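Local structure of omega-class glutathione S-transferase (Bombyx mori, 3WD6) at residues 37-42 with 183-188. The protein binds glutathione and probably catalyses glutathione transfer and the glutathione-dependent reduction of dehydroascorbate. Residues are numbered along the deposited sequence; the frame is centred on the assembly and turned at random.
With GSH (glutathione), chain J.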
# COMPACT_ATOMS: atom_id res chain seq x y z
N TYR A 37 -0.23 -8.95 1.53
CA TYR A 37 -1.47 -8.28 1.88
C TYR A 37 -1.18 -7.02 2.69
O TYR A 37 -2.11 -6.33 3.13
CB TYR A 37 -2.38 -9.26 2.65
CG TYR A 37 -2.61 -10.53 1.84
CD1 TYR A 37 -3.67 -10.64 0.95
CD2 TYR A 37 -1.71 -11.58 1.91
CE1 TYR A 37 -3.85 -11.79 0.18
CE2 TYR A 37 -1.88 -12.72 1.16
CZ TYR A 37 -2.94 -12.83 0.29
OH TYR A 37 -3.08 -13.99 -0.46
N CYS A 38 0.10 -6.72 2.90
CA CYS A 38 0.43 -5.50 3.63
C CYS A 38 0.28 -4.23 2.77
O CYS A 38 1.02 -4.03 1.79
CB CYS A 38 1.84 -5.58 4.24
SG CYS A 38 2.26 -4.04 5.13
N PRO A 39 -0.66 -3.34 3.15
CA PRO A 39 -0.78 -2.13 2.30
C PRO A 39 0.45 -1.26 2.39
O PRO A 39 0.78 -0.60 1.38
CB PRO A 39 -2.00 -1.39 2.88
CG PRO A 39 -2.12 -1.89 4.30
CD PRO A 39 -1.60 -3.34 4.28
N TYR A 40 1.11 -1.23 3.55
CA TYR A 40 2.29 -0.37 3.69
C TYR A 40 3.39 -0.84 2.76
O TYR A 40 4.01 -0.03 2.04
CB TYR A 40 2.77 -0.30 5.15
CG TYR A 40 1.80 0.45 6.01
CD1 TYR A 40 1.74 1.85 5.99
CD2 TYR A 40 0.89 -0.23 6.82
CE1 TYR A 40 0.83 2.55 6.76
CE2 TYR A 40 -0.04 0.46 7.60
CZ TYR A 40 -0.06 1.85 7.57
OH TYR A 40 -0.98 2.53 8.33
N ALA A 41 3.64 -2.14 2.75
CA ALA A 41 4.63 -2.70 1.84
C ALA A 41 4.21 -2.48 0.38
O ALA A 41 5.06 -2.34 -0.50
CB ALA A 41 4.83 -4.17 2.14
N GLN A 42 2.89 -2.44 0.12
CA GLN A 42 2.40 -2.21 -1.25
C GLN A 42 2.90 -0.88 -1.84
O GLN A 42 3.17 -0.78 -3.05
CB GLN A 42 0.87 -2.28 -1.32
CG GLN A 42 0.34 -2.25 -2.75
CD GLN A 42 -1.18 -2.34 -2.82
OE1 GLN A 42 -1.86 -2.39 -1.77
NE2 GLN A 42 -1.73 -2.36 -4.05
N TRP A 183 -2.95 4.71 -2.58
CA TRP A 183 -3.68 3.71 -3.36
C TRP A 183 -4.07 2.42 -2.59
O TRP A 183 -5.18 1.91 -2.75
CB TRP A 183 -2.91 3.32 -4.64
CG TRP A 183 -3.56 2.12 -5.24
CD1 TRP A 183 -3.08 0.84 -5.26
CD2 TRP A 183 -4.86 2.07 -5.81
NE1 TRP A 183 -4.00 -0.01 -5.85
CE2 TRP A 183 -5.11 0.73 -6.19
CE3 TRP A 183 -5.84 3.04 -6.06
CZ2 TRP A 183 -6.30 0.33 -6.80
CZ3 TRP A 183 -7.03 2.64 -6.67
CH2 TRP A 183 -7.25 1.29 -7.03
N PRO A 184 -3.16 1.88 -1.76
CA PRO A 184 -3.50 0.57 -1.17
C PRO A 184 -4.82 0.57 -0.40
O PRO A 184 -5.54 -0.45 -0.32
CB PRO A 184 -2.33 0.32 -0.19
CG PRO A 184 -1.18 1.10 -0.79
CD PRO A 184 -1.82 2.35 -1.37
N TRP A 185 -5.15 1.72 0.20
CA TRP A 185 -6.38 1.76 0.97
C TRP A 185 -7.59 1.84 0.07
O TRP A 185 -8.61 1.21 0.35
CB TRP A 185 -6.33 2.83 2.06
CG TRP A 185 -5.37 2.35 3.08
CD1 TRP A 185 -5.63 1.52 4.14
CD2 TRP A 185 -3.94 2.57 3.08
NE1 TRP A 185 -4.46 1.24 4.82
CE2 TRP A 185 -3.41 1.87 4.20
CE3 TRP A 185 -3.07 3.30 2.27
CZ2 TRP A 185 -2.06 1.88 4.51
CZ3 TRP A 185 -1.71 3.32 2.58
CH2 TRP A 185 -1.22 2.61 3.70
N PHE A 186 -7.46 2.56 -1.05
CA PHE A 186 -8.51 2.50 -2.06
C PHE A 186 -8.69 1.08 -2.63
O PHE A 186 -9.84 0.67 -2.91
CB PHE A 186 -8.26 3.52 -3.16
CG PHE A 186 -8.45 4.94 -2.70
CD1 PHE A 186 -9.49 5.27 -1.81
CD2 PHE A 186 -7.59 5.95 -3.13
CE1 PHE A 186 -9.66 6.59 -1.36
CE2 PHE A 186 -7.77 7.27 -2.71
CZ PHE A 186 -8.80 7.59 -1.82
N GLU A 187 -7.59 0.34 -2.80
CA GLU A 187 -7.70 -1.02 -3.32
C GLU A 187 -8.56 -1.82 -2.36
O GLU A 187 -9.40 -2.63 -2.78
CB GLU A 187 -6.32 -1.68 -3.50
CG GLU A 187 -6.41 -3.07 -4.16
CD GLU A 187 -5.07 -3.66 -4.62
OE1 GLU A 187 -4.88 -4.90 -4.52
OE2 GLU A 187 -4.20 -2.90 -5.12
N ARG A 188 -8.36 -1.58 -1.07
CA ARG A 188 -9.05 -2.31 -0.01
C ARG A 188 -10.49 -1.84 0.17
O ARG A 188 -11.39 -2.64 0.46
CB ARG A 188 -8.26 -2.24 1.31
CG ARG A 188 -7.13 -3.29 1.42
CD ARG A 188 -5.83 -2.72 1.96
NE ARG A 188 -4.74 -3.71 1.93
CZ ARG A 188 -3.86 -3.83 0.93
NH1 ARG A 188 -3.93 -3.02 -0.11
NH2 ARG A 188 -2.91 -4.75 0.98
N1 GSH J . 4.99 2.93 9.53
CA1 GSH J . 5.34 1.67 8.87
C1 GSH J . 5.53 1.83 7.37
O11 GSH J . 6.31 1.06 6.70
O12 GSH J . 4.91 2.78 6.77
CB1 GSH J . 4.26 0.64 9.20
CG1 GSH J . 4.26 -0.65 8.44
CD1 GSH J . 3.44 -1.76 9.05
OE1 GSH J . 2.59 -1.54 9.91
N2 GSH J . 3.65 -3.11 8.63
CA2 GSH J . 2.84 -4.15 9.28
C2 GSH J . 3.78 -5.02 10.09
O2 GSH J . 4.85 -5.35 9.60
CB2 GSH J . 2.18 -4.99 8.24
SG2 GSH J . 0.74 -4.36 7.45
N3 GSH J . 3.39 -5.46 11.41
CA3 GSH J . 4.30 -6.31 12.19
C3 GSH J . 3.66 -7.21 13.17
O31 GSH J . 2.84 -8.08 12.77
O32 GSH J . 3.95 -7.12 14.39
O HOH W 1 -1.27 -5.50 -1.32
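Arg188 and Gln42 show how a few buried polar groups can join two domains. Arg188 NH2 donates to Tyr37 O (2.8 Å) from above the carbonyl plane, whereas NH1 meets Gln42 OE1 (2.7 Å) in the amide plane and also bonds Pro184 O. Gln42, extended with CG anti to its backbone N (chi1 -172°), inserts as a knob among Trp183, Pro184, Glu187 and Arg188. Its NE2 reaches Glu187 OE2 (2.7 Å) from above the carboxylate plane, and the bonds at OE1 and NE2 together define the amide orientation; Trp183 NE1 donates to the same Glu187 oxygen. An alanine in place of Arg188 would probably leave Tyr37 O and Gln42 OE1 without this donor and open a gap beside Pro39.

Pro39 supplies nonpolar surface: its CB packs on Pro184 CB, makes a CH-pi contact with the Trp185 face, and lies over the guanidinium centre, 3.6 Å from Arg188 CZ. The Trp185 edge points at one face of Tyr40 in a T-shaped stack (planes at 69°); glutathione CB1 lies over the rim of the opposite face.

The start of helix 39-51 in the thioredoxin-like domain, with Cys38 of the glutathione site at its N-cap, thus packs on helix 177-189 of the helical domain, helix 127-138 flanking Trp185.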